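Local coordinates for phosphogluconate dehydrogenase NAD-binding putative C-terminal domain-containing protein (Sinorhizobium meliloti, PDB 4EZB) that is of uncharacterised function but probably acts as an oxidoreductase related to the phosphogluconate dehydrogenases, with a helical C-terminal domain that pairs with a second subunit, at residues G204-L209 and E282-A287; S214-E217 and V221-R224; D237-A242 and D300-F305; Q294-N299 and V306-R311. One frame throughout, in Å; residues are numbered along the deposited sequence.

Contact 1: residues G204-L209 and E282-A287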
loop_
_atom_site.group_PDB
_atom_site.type_symbol
_atom_site.label_atom_id
_atom_site.label_comp_id
_atom_site.label_asym_id
_atom_site.label_seq_id
_atom_site.Cartn_x
_atom_site.Cartn_y
_atom_site.Cartn_z
ATOM N N GLY A 204 -0.081 -5.553 0.734
ATOM C CA GLY A 204 0.504 -4.229 0.727
ATOM C C GLY A 204 -0.455 -3.290 1.413
ATOM O O GLY A 204 -0.069 -2.525 2.290
ATOM N N VAL A 205 -1.717 -3.350 1.020
ATOM C CA VAL A 205 -2.717 -2.545 1.681
ATOM C C VAL A 205 -2.867 -2.809 3.179
ATOM O O VAL A 205 -3.083 -1.881 3.972
ATOM C CB VAL A 205 -4.103 -2.721 1.024
ATOM C CG1 VAL A 205 -5.190 -2.210 1.948
ATOM C CG2 VAL A 205 -4.157 -1.947 -0.285
ATOM N N GLU A 206 -2.821 -4.087 3.548
ATOM C CA GLU A 206 -2.913 -4.494 4.934
ATOM C C GLU A 206 -1.730 -3.926 5.728
ATOM O O GLU A 206 -1.898 -3.408 6.832
ATOM C CB GLU A 206 -2.910 -6.023 4.970
ATOM C CG GLU A 206 -2.764 -6.698 6.326
ATOM C CD GLU A 206 -2.579 -8.225 6.198
ATOM O OE1 GLU A 206 -2.565 -8.750 5.065
ATOM O OE2 GLU A 206 -2.424 -8.924 7.230
ATOM N N ALA A 207 -0.539 -4.053 5.163
ATOM C CA ALA A 207 0.691 -3.500 5.735
ATOM C C ALA A 207 0.626 -1.963 5.857
ATOM O O ALA A 207 1.043 -1.406 6.879
ATOM C CB ALA A 207 1.879 -3.892 4.861
ATOM N N LEU A 208 0.118 -1.284 4.819
ATOM C CA LEU A 208 -0.014 0.191 4.871
ATOM C C LEU A 208 -0.950 0.622 5.988
ATOM O O LEU A 208 -0.662 1.563 6.721
ATOM C CB LEU A 208 -0.514 0.803 3.549
ATOM C CG LEU A 208 0.376 0.777 2.315
ATOM C CD1 LEU A 208 -0.464 1.110 1.062
ATOM C CD2 LEU A 208 1.544 1.749 2.513
ATOM N N LEU A 209 -2.073 -0.068 6.123
ATOM C CA LEU A 209 -2.973 0.225 7.257
ATOM C C LEU A 209 -2.267 0.005 8.587
ATOM O O LEU A 209 -2.437 0.785 9.529
ATOM C CB LEU A 209 -4.254 -0.600 7.184
ATOM C CG LEU A 209 -5.202 -0.165 6.048
ATOM C CD1 LEU A 209 -6.126 -1.307 5.662
ATOM C CD2 LEU A 209 -6.042 1.060 6.399
ATOM N N GLU A 282 7.705 -7.966 6.333
ATOM C CA GLU A 282 8.217 -7.539 7.632
ATOM C C GLU A 282 7.094 -6.982 8.533
ATOM O O GLU A 282 6.979 -7.347 9.706
ATOM C CB GLU A 282 9.312 -6.484 7.460
ATOM C CG GLU A 282 9.454 -5.594 8.697
ATOM C CD GLU A 282 10.762 -4.830 8.787
ATOM O OE1 GLU A 282 10.907 -4.040 9.756
ATOM O OE2 GLU A 282 11.638 -5.015 7.910
ATOM N N THR A 283 6.268 -6.104 7.967
ATOM C CA THR A 283 5.254 -5.384 8.733
ATOM C C THR A 283 4.200 -6.318 9.281
ATOM O O THR A 283 3.857 -6.246 10.468
ATOM C CB THR A 283 4.573 -4.288 7.894
ATOM O OG1 THR A 283 5.570 -3.352 7.454
ATOM C CG2 THR A 283 3.496 -3.537 8.725
ATOM N N ILE A 284 3.675 -7.174 8.410
ATOM C CA ILE A 284 2.642 -8.141 8.797
ATOM C C ILE A 284 3.166 -9.122 9.879
ATOM O O ILE A 284 2.463 -9.425 10.850
ATOM C CB ILE A 284 2.090 -8.863 7.548
ATOM C CG1 ILE A 284 1.273 -7.890 6.699
ATOM C CG2 ILE A 284 1.241 -10.071 7.927
ATOM C CD1 ILE A 284 1.017 -8.391 5.289
ATOM N N ALA A 285 4.416 -9.562 9.733
ATOM C CA ALA A 285 5.063 -10.443 10.732
ATOM C C ALA A 285 5.273 -9.734 12.057
ATOM O O ALA A 285 4.991 -10.301 13.114
ATOM C CB ALA A 285 6.394 -10.965 10.220
ATOM N N ALA A 286 5.797 -8.507 12.002
ATOM C CA ALA A 286 5.983 -7.703 13.201
ATOM C C ALA A 286 4.659 -7.492 13.913
ATOM O O ALA A 286 4.604 -7.590 15.131
ATOM C CB ALA A 286 6.612 -6.362 12.858
ATOM N N ALA A 287 3.598 -7.224 13.144
ATOM C CA ALA A 287 2.277 -6.914 13.697
ATOM C C ALA A 287 1.584 -8.148 14.271
ATOM O O ALA A 287 0.954 -8.073 15.343
ATOM C CB ALA A 287 1.390 -6.243 12.658
#
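Glu206 is the first residue of 204-209 to meet the other helix, and it does so with its carboxylate laid against Ile284. CG stands anti to the backbone N (chi1 170°) and the chain runs extended from there, so the acid group is carried across the gap and the two side chains cross at about a right angle. Glu206 OE1 comes 3.6 Å from Ile284 CD1, while Glu206 OE2 lies 3.9 Å from Ile284 CG1. Ile284 thus gives the carboxylate an apolar neighbour, and the oxygens find their polar partners elsewhere: OE1 forms a salt bridge with Arg256, and OE2 is hydrogen-bonded to Thr249 OG1. With an alanine here, the charge of Arg256 would probably lose its mate inside the bundle, Thr249 its hydrogen-bond partner, and Ile284 one wall of its packing.

Ala207 follows, and its small side chain lets the backbones come close, with Ala207 CA 5.8 Å from Thr283 CA. Its CB sits 4.1 Å from Thr283 CB and 4.4 Å from Ile284 CG1. The threonine methyl CG2 approaches Ala207 O at 3.7 Å, whereas OG1 turns back along its own helix to bond with Ala279 O.

The two segments cross at 56°, their axes 9.1 Å apart at closest, as part of the all-helical domain. Helix 238-268 packs beside both: Val257 touches Ile284, and Val241 touches Leu209. Met276 and Pro275 of the second subunit pack on Ala207 and Thr283, placing this buried junction next to the dimer interface.

Contact 2: residues S214-E217 and V221-R224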
loop_
_atom_site.group_PDB
_atom_site.type_symbol
_atom_site.label_atom_id
_atom_site.label_comp_id
_atom_site.label_asym_id
_atom_site.label_seq_id
_atom_site.Cartn_x
_atom_site.Cartn_y
_atom_site.Cartn_z
ATOM N N SER A 214 -1.229 2.589 13.275
ATOM C CA SER A 214 -0.550 2.502 14.553
ATOM C C SER A 214 0.287 3.760 14.833
ATOM O O SER A 214 0.534 4.108 15.991
ATOM C CB SER A 214 0.306 1.240 14.605
ATOM O OG SER A 214 1.331 1.314 13.656
ATOM N N SER A 215 0.717 4.417 13.760
ATOM C CA SER A 215 1.382 5.711 13.799
ATOM C C SER A 215 0.396 6.747 14.279
ATOM O O SER A 215 0.631 7.454 15.277
ATOM C CB SER A 215 1.803 6.102 12.381
ATOM O OG SER A 215 3.051 5.537 12.061
ATOM N N ALA A 216 -0.702 6.828 13.533
ATOM C CA ALA A 216 -1.803 7.703 13.842
ATOM C C ALA A 216 -2.221 7.566 15.285
ATOM O O ALA A 216 -2.533 8.571 15.969
ATOM C CB ALA A 216 -2.975 7.401 12.928
ATOM N N GLU A 217 -2.265 6.323 15.747
ATOM C CA GLU A 217 -2.723 6.038 17.103
ATOM C C GLU A 217 -1.747 6.546 18.151
ATOM O O GLU A 217 -2.156 7.065 19.176
ATOM C CB GLU A 217 -2.950 4.539 17.290
ATOM C CG GLU A 217 -3.474 4.169 18.671
ATOM C CD GLU A 217 -4.935 4.538 18.896
ATOM O OE1 GLU A 217 -5.650 4.909 17.937
ATOM O OE2 GLU A 217 -5.376 4.447 20.051
ATOM N N VAL A 221 -4.525 10.569 16.393
ATOM C CA VAL A 221 -5.326 11.082 15.263
ATOM C C VAL A 221 -5.891 9.962 14.359
ATOM O O VAL A 221 -6.055 10.154 13.157
ATOM C CB VAL A 221 -4.511 12.083 14.374
ATOM C CG1 VAL A 221 -4.096 13.330 15.147
ATOM C CG2 VAL A 221 -3.307 11.404 13.719
ATOM N N THR A 222 -6.189 8.798 14.943
ATOM C CA THR A 222 -6.582 7.604 14.172
ATOM C C THR A 222 -7.835 7.803 13.341
ATOM O O THR A 222 -7.822 7.532 12.137
ATOM C CB THR A 222 -6.755 6.369 15.074
ATOM O OG1 THR A 222 -5.549 6.174 15.808
ATOM C CG2 THR A 222 -7.013 5.117 14.229
ATOM N N GLU A 223 -8.899 8.275 13.997
ATOM C CA GLU A 223 -10.183 8.542 13.354
ATOM C C GLU A 223 -10.048 9.588 12.287
ATOM O O GLU A 223 -10.705 9.500 11.237
ATOM C CB GLU A 223 -11.254 8.978 14.375
ATOM C CG GLU A 223 -11.741 7.863 15.295
ATOM C CD GLU A 223 -12.204 6.624 14.539
ATOM O OE1 GLU A 223 -12.917 6.772 13.522
ATOM O OE2 GLU A 223 -11.853 5.500 14.953
ATOM N N ARG A 224 -9.185 10.576 12.521
ATOM C CA ARG A 224 -9.003 11.620 11.514
ATOM C C ARG A 224 -8.284 11.127 10.285
ATOM O O ARG A 224 -8.588 11.571 9.156
ATOM C CB ARG A 224 -8.340 12.868 12.080
ATOM C CG ARG A 224 -9.345 13.737 12.791
ATOM C CD ARG A 224 -8.788 15.113 13.041
ATOM N NE ARG A 224 -9.454 15.709 14.192
ATOM C CZ ARG A 224 -10.434 16.596 14.089
ATOM N NH1 ARG A 224 -10.831 16.984 12.887
ATOM N NH2 ARG A 224 -11.010 17.096 15.174
HETATM O O HOH W 1 -6.119 8.073 18.156
#
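Ala216 and Val221 face each other across a tight helix-to-helix turn, where helix 190-218 ends and helix 222-232 starts almost at once. The backbone part is one nearly straight bond: Val221 N donates to Ala216 O at 2.9 Å, with an N-H...O angle of 173°. A bond reaching back five residues is the kind that forms the outer bond of a Schellman motif, though this bond alone does not establish one. Val221 is also the N-cap residue of the next helix.

The apolar contact joins the same two residues. Ala216 CB meets Val221 CG2 at 4.1 Å and lies 3.8 Å from Thr222 CA, filling the inside of the turn; Leu194 of the second subunit packs against Val221.

The polar side-chain contact belongs to Glu217 and Thr222. Glu217 bends at chi2 (73°), which folds the carboxylate back beside the first turn of helix 222-232, whose N-terminal end would probably favour a negative charge there. Thr222 OG1 donates to Glu217 OE1; the modelled 2.5 Å is very short and its exact value doubtful. Along the other flank of the glutamate lie Val306, Pro307 and Ala310 of helix 301-312. Putting an alanine in place of Glu217 is likely to leave Thr222 OG1 without its acceptor and to open a gap beside Ala310.

A water ties the same pair together once more: it donates to Glu217 OE1 at 3.2 Å and accepts from Thr222 N at 3.3 Å.

Contact 3: residues D237-A242 and D300-F305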
loop_
_atom_site.group_PDB
_atom_site.type_symbol
_atom_site.label_atom_id
_atom_site.label_comp_id
_atom_site.label_asym_id
_atom_site.label_seq_id
_atom_site.Cartn_x
_atom_site.Cartn_y
_atom_site.Cartn_z
ATOM N N ASP A 237 -15.332 1.570 2.089
ATOM C CA ASP A 237 -15.468 1.875 3.523
ATOM C C ASP A 237 -14.188 1.406 4.214
ATOM O O ASP A 237 -13.949 0.203 4.381
ATOM C CB ASP A 237 -16.707 1.204 4.126
ATOM C CG ASP A 237 -16.894 1.524 5.604
ATOM O OD1 ASP A 237 -15.914 1.486 6.384
ATOM O OD2 ASP A 237 -18.038 1.800 6.006
ATOM N N TRP A 238 -13.348 2.362 4.589
ATOM C CA TRP A 238 -11.991 2.032 5.023
ATOM C C TRP A 238 -11.920 1.451 6.417
ATOM O O TRP A 238 -10.932 0.804 6.793
ATOM C CB TRP A 238 -11.080 3.244 4.858
ATOM C CG TRP A 238 -10.770 3.407 3.420
ATOM C CD1 TRP A 238 -11.510 4.091 2.482
ATOM C CD2 TRP A 238 -9.678 2.821 2.722
ATOM N NE1 TRP A 238 -10.921 3.979 1.247
ATOM C CE2 TRP A 238 -9.796 3.202 1.361
ATOM C CE3 TRP A 238 -8.600 2.012 3.112
ATOM C CZ2 TRP A 238 -8.860 2.808 0.378
ATOM C CZ3 TRP A 238 -7.674 1.609 2.137
ATOM C CH2 TRP A 238 -7.808 2.021 0.788
ATOM N N ARG A 239 -12.968 1.667 7.190
ATOM C CA ARG A 239 -13.035 1.085 8.520
ATOM C C ARG A 239 -13.335 -0.417 8.419
ATOM O O ARG A 239 -12.685 -1.217 9.092
ATOM C CB ARG A 239 -14.020 1.858 9.412
ATOM C CG ARG A 239 -13.445 3.219 9.822
ATOM C CD ARG A 239 -14.492 4.105 10.470
ATOM N NE ARG A 239 -13.922 5.318 11.054
ATOM C CZ ARG A 239 -13.673 6.441 10.381
ATOM N NH1 ARG A 239 -13.901 6.520 9.076
ATOM N NH2 ARG A 239 -13.158 7.484 11.013
ATOM N N ASP A 240 -14.275 -0.791 7.546
ATOM C CA ASP A 240 -14.489 -2.196 7.173
ATOM C C ASP A 240 -13.213 -2.815 6.623
ATOM O O ASP A 240 -12.873 -3.937 6.968
ATOM C CB ASP A 240 -15.582 -2.334 6.123
ATOM C CG ASP A 240 -16.954 -1.954 6.645
ATOM O OD1 ASP A 240 -17.159 -1.845 7.877
ATOM O OD2 ASP A 240 -17.846 -1.764 5.797
ATOM N N VAL A 241 -12.490 -2.094 5.779
ATOM C CA VAL A 241 -11.216 -2.626 5.281
ATOM C C VAL A 241 -10.206 -2.892 6.389
ATOM O O VAL A 241 -9.507 -3.918 6.379
ATOM C CB VAL A 241 -10.607 -1.722 4.178
ATOM C CG1 VAL A 241 -9.186 -2.179 3.807
ATOM C CG2 VAL A 241 -11.523 -1.710 2.957
ATOM N N ALA A 242 -10.105 -1.962 7.327
ATOM C CA ALA A 242 -9.136 -2.088 8.431
ATOM C C ALA A 242 -9.556 -3.158 9.425
ATOM O O ALA A 242 -8.713 -3.878 9.932
ATOM C CB ALA A 242 -8.935 -0.750 9.142
ATOM N N ASP A 300 -12.482 -8.318 17.071
ATOM C CA ASP A 300 -12.276 -7.055 17.807
ATOM C C ASP A 300 -12.203 -5.734 17.011
ATOM O O ASP A 300 -12.363 -4.641 17.599
ATOM C CB ASP A 300 -11.054 -7.167 18.729
ATOM C CG ASP A 300 -11.379 -7.843 20.047
ATOM O OD1 ASP A 300 -12.515 -7.684 20.534
ATOM O OD2 ASP A 300 -10.497 -8.530 20.602
ATOM N N GLY A 301 -11.959 -5.823 15.703
ATOM C CA GLY A 301 -11.871 -4.634 14.845
ATOM C C GLY A 301 -10.619 -3.798 15.064
ATOM O O GLY A 301 -9.813 -4.091 15.968
ATOM N N TYR A 302 -10.459 -2.748 14.248
ATOM C CA TYR A 302 -9.315 -1.828 14.371
ATOM C C TYR A 302 -9.338 -1.062 15.703
ATOM O O TYR A 302 -8.288 -0.903 16.344
ATOM C CB TYR A 302 -9.221 -0.856 13.167
ATOM C CG TYR A 302 -10.209 0.293 13.218
ATOM C CD1 TYR A 302 -11.464 0.181 12.640
ATOM C CD2 TYR A 302 -9.884 1.487 13.870
ATOM C CE1 TYR A 302 -12.365 1.224 12.690
ATOM C CE2 TYR A 302 -10.779 2.535 13.934
ATOM C CZ TYR A 302 -12.019 2.403 13.342
ATOM O OH TYR A 302 -12.919 3.453 13.398
ATOM N N ARG A 303 -10.523 -0.627 16.140
ATOM C CA ARG A 303 -10.658 -0.000 17.455
ATOM C C ARG A 303 -9.988 -0.862 18.520
ATOM O O ARG A 303 -9.351 -0.332 19.414
ATOM C CB ARG A 303 -12.118 0.272 17.810
ATOM C CG ARG A 303 -12.718 1.396 16.981
ATOM C CD ARG A 303 -14.229 1.460 17.158
ATOM N NE ARG A 303 -14.851 2.537 16.377
ATOM C CZ ARG A 303 -15.328 2.418 15.129
ATOM N NH1 ARG A 303 -15.263 1.254 14.473
ATOM N NH2 ARG A 303 -15.864 3.479 14.523
ATOM N N GLY A 304 -10.090 -2.187 18.378
ATOM C CA GLY A 304 -9.384 -3.144 19.236
ATOM C C GLY A 304 -7.910 -3.334 18.923
ATOM O O GLY A 304 -7.080 -3.179 19.812
ATOM N N PHE A 305 -7.565 -3.653 17.666
ATOM C CA PHE A 305 -6.161 -3.979 17.309
ATOM C C PHE A 305 -5.166 -2.804 17.381
ATOM O O PHE A 305 -3.991 -2.967 17.785
ATOM C CB PHE A 305 -6.063 -4.598 15.896
ATOM C CG PHE A 305 -6.971 -5.781 15.664
ATOM C CD1 PHE A 305 -6.800 -6.966 16.367
ATOM C CD2 PHE A 305 -7.983 -5.715 14.715
ATOM C CE1 PHE A 305 -7.639 -8.054 16.142
ATOM C CE2 PHE A 305 -8.830 -6.788 14.490
ATOM C CZ PHE A 305 -8.660 -7.960 15.208
#
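Tyr302 lies against Arg239 and Ala242 where the first turns of two helices, 238-268 and 301-312, pack at 54° with their short axes 9.4 Å apart. This helix-helix crossing in the all-helical domain is close on its inner side. There Ala242 CB meets Tyr302 CB at 4.0 Å, Leu213 lies against the alanine, and Leu246 lies against the tyrosine. Higher up, the aliphatic part of Arg239 runs obliquely past the ring, Arg239 CG 3.7 Å from Tyr302 CE1. The arginine chain is extended from CG to NE, which carries the guanidinium up to the level of the phenol oxygen. Its NE gives Tyr302 OH a weak bond of 3.2 Å, bent to 129°, with the hydroxyl at the guanidinium edge.

Firmer partners hold the same groups from helix 222-232. Arg239 NH2 makes salt bridges with Glu223 and Asp227, and Tyr302 OH probably hydrogen-bonds to the other oxygen of Glu223, so the glutamate spans the two residues.

Toward solvent the contact loosens. Arg303 is exposed and reaches Arg239 through a 4.3 Å approach of its NH2 to Arg239 CD. The two like charges are close, yet the acids that pair with Arg239, Glu223 and Asp227, would probably ease this. Arg303 folds over its neighbour, its CG over one face of the Tyr302 ring, near the rim, and its guanidinium placed with Tyr302 OH 3.0 Å above the centre of one face.

Contact 4: residues Q294-N299 and V306-R311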
loop_
_atom_site.group_PDB
_atom_site.type_symbol
_atom_site.label_atom_id
_atom_site.label_comp_id
_atom_site.label_asym_id
_atom_site.label_seq_id
_atom_site.Cartn_x
_atom_site.Cartn_y
_atom_site.Cartn_z
ATOM N N GLN A 294 -2.303 -10.991 23.808
ATOM C CA GLN A 294 -2.710 -9.654 24.261
ATOM C C GLN A 294 -4.217 -9.595 24.551
ATOM O O GLN A 294 -4.769 -8.521 24.778
ATOM C CB GLN A 294 -2.334 -8.583 23.215
ATOM C CG GLN A 294 -0.855 -8.522 22.837
ATOM C CD GLN A 294 0.040 -8.195 24.022
ATOM O OE1 GLN A 294 -0.165 -7.192 24.707
ATOM N NE2 GLN A 294 1.039 -9.047 24.273
ATOM N N GLY A 295 -4.870 -10.758 24.524
ATOM C CA GLY A 295 -6.293 -10.873 24.852
ATOM C C GLY A 295 -7.217 -10.347 23.778
ATOM O O GLY A 295 -8.380 -10.037 24.048
ATOM N N LEU A 296 -6.690 -10.237 22.558
ATOM C CA LEU A 296 -7.453 -9.797 21.391
ATOM C C LEU A 296 -8.232 -10.957 20.814
ATOM O O LEU A 296 -7.866 -12.111 21.021
ATOM C CB LEU A 296 -6.505 -9.292 20.309
ATOM C CG LEU A 296 -5.763 -7.986 20.575
ATOM C CD1 LEU A 296 -4.676 -7.803 19.521
ATOM C CD2 LEU A 296 -6.756 -6.827 20.568
ATOM N N SER A 297 -9.281 -10.635 20.062
ATOM C CA SER A 297 -10.125 -11.609 19.368
ATOM C C SER A 297 -10.258 -11.185 17.892
ATOM O O SER A 297 -10.255 -9.980 17.604
ATOM C CB SER A 297 -11.494 -11.656 20.062
ATOM O OG SER A 297 -12.515 -12.156 19.217
ATOM N N VAL A 298 -10.376 -12.148 16.965
ATOM C CA VAL A 298 -10.500 -11.836 15.517
ATOM C C VAL A 298 -11.698 -10.914 15.246
ATOM O O VAL A 298 -11.767 -10.226 14.226
ATOM C CB VAL A 298 -10.595 -13.102 14.619
ATOM C CG1 VAL A 298 -9.451 -14.071 14.899
ATOM C CG2 VAL A 298 -11.930 -13.812 14.795
ATOM N N ASN A 299 -12.619 -10.910 16.202
ATOM C CA ASN A 299 -13.846 -10.149 16.166
ATOM C C ASN A 299 -13.675 -8.681 16.596
ATOM O O ASN A 299 -14.614 -7.890 16.485
ATOM C CB ASN A 299 -14.842 -10.842 17.107
ATOM C CG ASN A 299 -16.283 -10.548 16.759
ATOM O OD1 ASN A 299 -16.576 -10.050 15.670
ATOM N ND2 ASN A 299 -17.195 -10.863 17.680
ATOM N N VAL A 306 -5.628 -1.639 16.932
ATOM C CA VAL A 306 -4.740 -0.511 16.698
ATOM C C VAL A 306 -4.054 -0.052 17.987
ATOM O O VAL A 306 -2.833 0.151 17.987
ATOM C CB VAL A 306 -5.433 0.627 15.888
ATOM C CG1 VAL A 306 -4.574 1.881 15.847
ATOM C CG2 VAL A 306 -5.676 0.175 14.459
ATOM N N PRO A 307 -4.807 0.070 19.106
ATOM C CA PRO A 307 -4.107 0.488 20.343
ATOM C C PRO A 307 -3.065 -0.525 20.790
ATOM O O PRO A 307 -2.021 -0.161 21.355
ATOM C CB PRO A 307 -5.236 0.622 21.364
ATOM C CG PRO A 307 -6.429 0.945 20.525
ATOM C CD PRO A 307 -6.268 0.151 19.254
ATOM N N VAL A 308 -3.329 -1.790 20.496
ATOM C CA VAL A 308 -2.387 -2.823 20.848
ATOM C C VAL A 308 -1.122 -2.694 19.997
ATOM O O VAL A 308 -0.020 -2.657 20.557
ATOM C CB VAL A 308 -3.011 -4.231 20.828
ATOM C CG1 VAL A 308 -1.921 -5.294 20.889
ATOM C CG2 VAL A 308 -3.969 -4.382 22.001
ATOM N N LEU A 309 -1.287 -2.602 18.673
ATOM C CA LEU A 309 -0.179 -2.372 17.741
ATOM C C LEU A 309 0.589 -1.091 18.046
ATOM O O LEU A 309 1.827 -1.087 18.027
ATOM C CB LEU A 309 -0.701 -2.247 16.309
ATOM C CG LEU A 309 -1.099 -3.499 15.550
ATOM C CD1 LEU A 309 -1.624 -3.097 14.178
ATOM C CD2 LEU A 309 0.099 -4.441 15.440
ATOM N N ALA A 310 -0.144 0.002 18.276
ATOM C CA ALA A 310 0.471 1.286 18.633
ATOM C C ALA A 310 1.479 1.091 19.785
ATOM O O ALA A 310 2.655 1.458 19.666
ATOM C CB ALA A 310 -0.590 2.309 19.011
ATOM N N ARG A 311 1.014 0.476 20.867
ATOM C CA ARG A 311 1.847 0.219 22.040
ATOM C C ARG A 311 2.899 -0.854 21.805
ATOM O O ARG A 311 4.066 -0.670 22.144
ATOM C CB ARG A 311 0.973 -0.134 23.241
ATOM C CG ARG A 311 0.915 0.938 24.330
ATOM C CD ARG A 311 0.953 2.373 23.801
ATOM N NE ARG A 311 -0.340 2.849 23.304
ATOM C CZ ARG A 311 -0.544 4.060 22.793
ATOM N NH1 ARG A 311 -1.756 4.402 22.372
ATOM N NH2 ARG A 311 0.461 4.929 22.708
#
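Ala310 N bonds to Val306 O at 2.7 Å, closing the helical turn from which Val308 reaches across to Leu296 and Gln294. CG1 of Val308 stands anti to the backbone N (chi1 167°), and this leaves both methyls directed at the loop. Leu296 and Val308 meet tip to tip: Leu296 CD1 is 4.0 Å from Val308 CG1, and Leu296 CD2 is 4.0 Å from Val308 CG2, so each leucine methyl has its own valine methyl. Gln294 comes obliquely from the other end of the contact. Its CG touches Val308 CG1 at 3.9 Å, after which the chain bends at chi2 (-61°) and takes the amide elsewhere; NE2 finds a weak bond to Lys292 O.

The arrangement is a helix-loop-helix connection in which the loop after helix 275-291 doubles back over helix 301-312. Further along the loop an ST turn forms, Ser297 OG accepting from Asn299 N at 3.3 Å, while Ser297 N is held by Asp300 OD2.

No hydrogen bond crosses between the two segments, and the three touching residues are all partly exposed. Leu296 nevertheless has inner neighbours, namely Phe250, Met291 and Phe305. Leu309, next to Val308 but directed away from the loop, packs on Ala287, Ala290 and Met291 of helix 275-291. The turn is kinked at Pro307, whose nitrogen makes no bond to the turn before it.

How the contacts relate
All four contacts lie in the helical domain, but at different depths. Contacts 1 and 2 are buried, share helix 190-218 and border the second subunit; contact 3 is partly buried, and contact 4 is a surface contact. Their chemistry differs accordingly: packing alone crosses contacts 1 and 4, while contact 2 combines backbone, carboxylate and water bonds, and contact 3 sets a ring among charges. Glu223 links contacts 2 and 3. Helix 301-312 serves contacts 3 and 4, where Tyr302 O lies against Pro307 CD. Leu209 packs on Trp238 between contacts 1 and 3, and contacts 1 and 4 also pack on each other.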